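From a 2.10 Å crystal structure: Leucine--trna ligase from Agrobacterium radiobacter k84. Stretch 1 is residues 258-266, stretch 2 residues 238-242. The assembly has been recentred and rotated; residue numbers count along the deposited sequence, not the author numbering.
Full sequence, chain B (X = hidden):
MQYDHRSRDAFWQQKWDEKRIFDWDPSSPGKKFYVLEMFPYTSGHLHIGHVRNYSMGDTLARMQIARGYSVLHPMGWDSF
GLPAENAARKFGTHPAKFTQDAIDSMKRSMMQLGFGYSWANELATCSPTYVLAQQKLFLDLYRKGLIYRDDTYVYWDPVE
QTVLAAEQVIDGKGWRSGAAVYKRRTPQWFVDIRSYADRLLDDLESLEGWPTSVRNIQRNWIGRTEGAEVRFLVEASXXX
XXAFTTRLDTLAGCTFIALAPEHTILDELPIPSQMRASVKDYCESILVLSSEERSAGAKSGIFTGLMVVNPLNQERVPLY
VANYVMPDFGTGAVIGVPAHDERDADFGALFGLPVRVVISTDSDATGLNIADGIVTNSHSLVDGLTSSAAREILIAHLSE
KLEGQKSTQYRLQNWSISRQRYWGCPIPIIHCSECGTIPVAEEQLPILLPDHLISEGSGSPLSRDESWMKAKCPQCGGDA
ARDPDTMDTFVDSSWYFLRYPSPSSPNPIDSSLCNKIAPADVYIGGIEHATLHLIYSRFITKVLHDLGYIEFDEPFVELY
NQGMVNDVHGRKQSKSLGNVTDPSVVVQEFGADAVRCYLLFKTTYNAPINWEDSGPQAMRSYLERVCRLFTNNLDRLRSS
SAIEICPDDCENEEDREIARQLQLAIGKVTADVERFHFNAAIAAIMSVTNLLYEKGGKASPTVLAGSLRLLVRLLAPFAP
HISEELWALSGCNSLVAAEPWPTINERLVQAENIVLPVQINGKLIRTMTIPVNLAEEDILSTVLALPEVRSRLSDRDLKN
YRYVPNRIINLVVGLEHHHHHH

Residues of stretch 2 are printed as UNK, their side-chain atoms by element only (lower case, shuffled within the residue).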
ATOM      1  N   ALA B 258      -2.183  41.511  -4.745  1.00106.81           N
ATOM      2  CA  ALA B 258      -1.643  41.175  -3.417  1.00100.78           C
ATOM      3  C   ALA B 258      -0.694  39.982  -3.505  1.00 99.38           C
ATOM      4  O   ALA B 258      -0.940  39.039  -4.266  1.00 96.83           O
ATOM      5  CB  ALA B 258      -2.765  40.895  -2.429  1.00 99.95           C
ATOM      6  N   LEU B 259       0.382  40.038  -2.717  1.00 95.36           N
ATOM      7  CA  LEU B 259       1.471  39.064  -2.787  1.00 91.11           C
ATOM      8  C   LEU B 259       1.587  38.193  -1.543  1.00 86.46           C
ATOM      9  O   LEU B 259       1.127  38.549  -0.446  1.00 76.98           O
ATOM     10  CB  LEU B 259       2.811  39.782  -2.982  1.00 93.58           C
ATOM     11  CG  LEU B 259       3.134  40.352  -4.354  1.00 95.51           C
ATOM     12  CD1 LEU B 259       4.487  41.038  -4.272  1.00 98.48           C
ATOM     13  CD2 LEU B 259       3.139  39.265  -5.419  1.00 95.67           C
ATOM     14  N   ALA B 260       2.253  37.061  -1.739  1.00 83.25           N
ATOM     15  CA  ALA B 260       2.668  36.202  -0.644  1.00 86.71           C
ATOM     16  C   ALA B 260       3.985  36.726  -0.016  1.00 76.70           C
ATOM     17  O   ALA B 260       4.990  36.891  -0.740  1.00 56.97           O
ATOM     18  CB  ALA B 260       2.847  34.763  -1.131  1.00 90.19           C
ATOM     19  N   PRO B 261       4.000  36.925   1.328  1.00 73.72           N
ATOM     20  CA  PRO B 261       5.166  37.344   2.119  1.00 79.13           C
ATOM     21  C   PRO B 261       6.507  36.698   1.778  1.00 83.64           C
ATOM     22  O   PRO B 261       7.549  37.300   2.036  1.00 83.49           O
ATOM     23  CB  PRO B 261       4.773  36.941   3.546  1.00 80.96           C
ATOM     24  CG  PRO B 261       3.297  37.056   3.583  1.00 78.11           C
ATOM     25  CD  PRO B 261       2.794  36.862   2.181  1.00 77.50           C
ATOM     26  N   GLU B 262       6.462  35.484   1.221  1.00 87.37           N
ATOM     27  CA  GLU B 262       7.655  34.695   0.870  1.00 84.19           C
ATOM     28  C   GLU B 262       8.045  34.769  -0.621  1.00 83.14           C
ATOM     29  O   GLU B 262       8.979  34.081  -1.035  1.00 81.40           O
ATOM     30  CB  GLU B 262       7.489  33.216   1.334  1.00 84.91           C
ATOM     31  CG  GLU B 262       6.121  32.563   1.101  1.00 78.46           C
ATOM     32  CD  GLU B 262       5.198  32.587   2.320  1.00 75.29           C
ATOM     33  OE1 GLU B 262       5.479  31.876   3.294  1.00 77.43           O
ATOM     34  OE2 GLU B 262       4.144  33.266   2.316  1.00 77.07           O
ATOM     35  N   HIS B 263       7.374  35.622  -1.409  1.00 84.81           N
ATOM     36  CA  HIS B 263       7.597  35.695  -2.869  1.00 87.94           C
ATOM     37  C   HIS B 263       8.975  36.270  -3.223  1.00 86.34           C
ATOM     38  O   HIS B 263       9.416  37.217  -2.575  1.00 82.05           O
ATOM     39  CB  HIS B 263       6.483  36.533  -3.527  1.00 92.01           C
ATOM     40  CG  HIS B 263       6.386  36.373  -5.014  1.00 94.71           C
ATOM     41  ND1 HIS B 263       5.982  37.394  -5.844  1.00 97.08           N
ATOM     42  CD2 HIS B 263       6.622  35.307  -5.817  1.00 99.09           C
ATOM     43  CE1 HIS B 263       5.975  36.967  -7.095  1.00 92.97           C
ATOM     44  NE2 HIS B 263       6.363  35.706  -7.106  1.00 93.01           N
ATOM     45  N   THR B 264       9.629  35.699  -4.249  1.00 87.76           N
ATOM     46  CA  THR B 264      11.012  36.048  -4.650  1.00 92.88           C
ATOM     47  C   THR B 264      11.198  37.556  -4.801  1.00 97.35           C
ATOM     48  O   THR B 264      12.049  38.157  -4.145  1.00 93.59           O
ATOM     49  CB  THR B 264      11.423  35.378  -5.997  1.00 96.38           C
ATOM     50  OG1 THR B 264      11.078  33.993  -5.980  1.00107.98           O
ATOM     51  CG2 THR B 264      12.931  35.504  -6.266  1.00 92.72           C
ATOM     52  N   ILE B 265      10.382  38.151  -5.668  1.00102.70           N
ATOM     53  CA  ILE B 265      10.444  39.572  -5.947  1.00104.78           C
ATOM     54  C   ILE B 265       9.814  40.305  -4.776  1.00104.01           C
ATOM     55  O   ILE B 265       8.601  40.485  -4.707  1.00110.66           O
ATOM     56  CB  ILE B 265       9.763  39.943  -7.293  1.00110.80           C
ATOM     57  CG1 ILE B 265      10.579  39.365  -8.458  1.00119.90           C
ATOM     58  CG2 ILE B 265       9.635  41.458  -7.457  1.00109.57           C
ATOM     59  CD1 ILE B 265       9.844  39.325  -9.785  1.00124.56           C
ATOM     60  N   LEU B 266      10.665  40.638  -3.817  1.00101.89           N
ATOM     61  CA  LEU B 266      10.489  41.817  -2.996  1.00104.33           C
ATOM     62  C   LEU B 266      11.814  42.580  -3.127  1.00106.10           C
ATOM     63  O   LEU B 266      12.631  42.609  -2.205  1.00 97.78           O
ATOM     64  CB  LEU B 266      10.124  41.444  -1.562  1.00102.59           C
ATOM     65  CG  LEU B 266       8.720  40.837  -1.412  1.00 98.42           C
ATOM     66  CD1 LEU B 266       8.465  40.465   0.040  1.00101.25           C
ATOM     67  CD2 LEU B 266       7.613  41.770  -1.891  1.00 99.24           C
ATOM     68  N   UNK B 238      12.296  46.752 -14.363  1.00141.34           N
ATOM     69  CA  UNK B 238      12.323  45.693 -15.381  1.00145.85           C
ATOM     70  C   UNK B 238      11.212  44.656 -15.117  1.00149.35           C
ATOM     71  O   UNK B 238      10.103  44.803 -15.647  1.00136.61           O
ATOM     72  o   UNK B 238      15.839  45.251 -16.523  1.00125.99           O
ATOM     73  o   UNK B 238      14.456  46.931 -16.722  1.00137.99           O
ATOM     74  c   UNK B 238      14.736  45.791 -16.293  1.00138.03           C
ATOM     75  c   UNK B 238      13.712  45.007 -15.458  1.00142.38           C
ATOM     76  N   UNK B 239      11.489  43.648 -14.278  1.00149.53           N
ATOM     77  CA  UNK B 239      10.674  42.420 -14.261  1.00150.25           C
ATOM     78  C   UNK B 239       9.260  42.623 -13.704  1.00148.12           C
ATOM     79  O   UNK B 239       9.009  43.517 -12.884  1.00136.15           O
ATOM     80  c   UNK B 239      11.053  39.431 -15.273  1.00123.42           C
ATOM     81  c   UNK B 239      10.930  39.807 -13.796  1.00132.36           C
ATOM     82  c   UNK B 239      11.689  38.800 -12.931  1.00121.50           C
ATOM     83  c   UNK B 239      11.390  41.261 -13.525  1.00144.74           C
ATOM     84  N   UNK B 240       8.355  41.776 -14.198  1.00147.23           N
ATOM     85  CA  UNK B 240       6.937  41.782 -13.851  1.00141.01           C
ATOM     86  C   UNK B 240       6.663  40.753 -12.748  1.00130.30           C
ATOM     87  O   UNK B 240       7.574  40.035 -12.301  1.00117.44           O
ATOM     88  c   UNK B 240       6.067  41.433 -15.090  1.00145.03           C
ATOM     89  o   UNK B 240       6.181  40.040 -15.405  1.00145.68           O
ATOM     90  c   UNK B 240       6.487  42.249 -16.310  1.00149.27           C
ATOM     91  N   UNK B 241       5.402  40.695 -12.323  1.00119.92           N
ATOM     92  CA  UNK B 241       4.926  39.693 -11.366  1.00114.18           C
ATOM     93  C   UNK B 241       3.641  39.030 -11.899  1.00105.88           C
ATOM     94  O   UNK B 241       2.555  39.609 -11.847  1.00105.32           O
ATOM     95  c   UNK B 241       3.753  41.444  -9.861  1.00103.84           C
ATOM     96  c   UNK B 241       4.766  40.278  -9.926  1.00113.86           C
ATOM     97  c   UNK B 241       6.135  40.704  -9.381  1.00116.50           C
ATOM     98  c   UNK B 241       3.774  42.232  -8.567  1.00 96.82           C
ATOM     99  N   UNK B 242       3.799  37.822 -12.449  1.00 98.87           N
ATOM    100  CA  UNK B 242       2.674  37.038 -13.016  1.00 90.80           C
ATOM    101  C   UNK B 242       1.694  36.538 -11.951  1.00 88.62           C
ATOM    102  O   UNK B 242       2.050  35.684 -11.147  1.00 87.49           O
ATOM    103  n   UNK B 242       5.339  34.904 -14.408  1.00 96.93           N
ATOM    104  o   UNK B 242       4.822  35.232 -12.249  1.00107.60           O
ATOM    105  c   UNK B 242       3.165  35.861 -13.887  1.00 96.45           C
ATOM    106  c   UNK B 242       4.518  35.297 -13.442  1.00102.76           C
TER

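Position 238 has four side-chain atoms, two carbons and two oxygens. The first carbon is CB, and the second carries both oxygens. That is a short carboxylate, so the residue is aspartate, Asp238. It is exposed and out of reach of stretch 1.

Position 239 has four side-chain carbons and no heteroatom. The chain runs from CB to a second carbon and forks there into two methyls. The CA-to-CB bond points toward stretch 1. One methyl lies 3.7 Å from CD1 of Ile265. A fork at the second carbon identifies leucine, Leu239, and the touching methyl is CD2.

Position 240 has three side-chain atoms, two carbons and one oxygen. CB carries both the oxygen and a methyl, so the branch is at the first carbon. The CA-to-CB bond points away from stretch 1, and the side-chain oxygen, its nearest atom to stretch 1, is 6.7 Å from CD1 of Ile265. The backbone does make contact: O of position 240 lies 3.5 Å from CD1 of Ile265. A beta-branched side chain with one hydroxyl is threonine, Thr240. Its OG1 is hydrogen-bonded elsewhere in the structure.

Position 241 has four side-chain carbons, forked at CB. One arm is a single methyl and the other is two carbons long. CA-to-CB points toward stretch 1. The short arm lies 4.0 Å from CD1 of Ile265 and 4.4 Å from CE1 of His263. The tip of the long arm lies 4.4 Å from CD2 of Leu259. Unequal arms on CB identify isoleucine, Ile241. The short arm is CG2 and the tip is CD1; chi1 is p and chi2 is t.

Position 242 has four side-chain atoms: two carbons, one oxygen and one nitrogen. The second carbon carries both heteroatoms, which makes a short amide. CA-to-CB points sideways. The end comes nearer, but its oxygen stops 5.4 Å from NE2 of His263, too far for contact. The residue is asparagine, Asn242.

The contact is small, burying 217 Å² over both sides, and no hydrogen bond crosses it. It rests mainly on apolar packing. Ile265 reaches across with CD1, which meets Leu239, the Thr240 carbonyl and Ile241. Ile241 in turn touches Leu259, His263 and Ile265, approaching the His263 ring obliquely. A type I turn from Ala260 to His263, with a hydrogen bond from His263 N to Ala260 O at 2.8 Å, folds the chain between Leu259 and Ile265. Leu259 and Ile265 both pack against Ile241.

Stretch 2 238-242: DLTIN
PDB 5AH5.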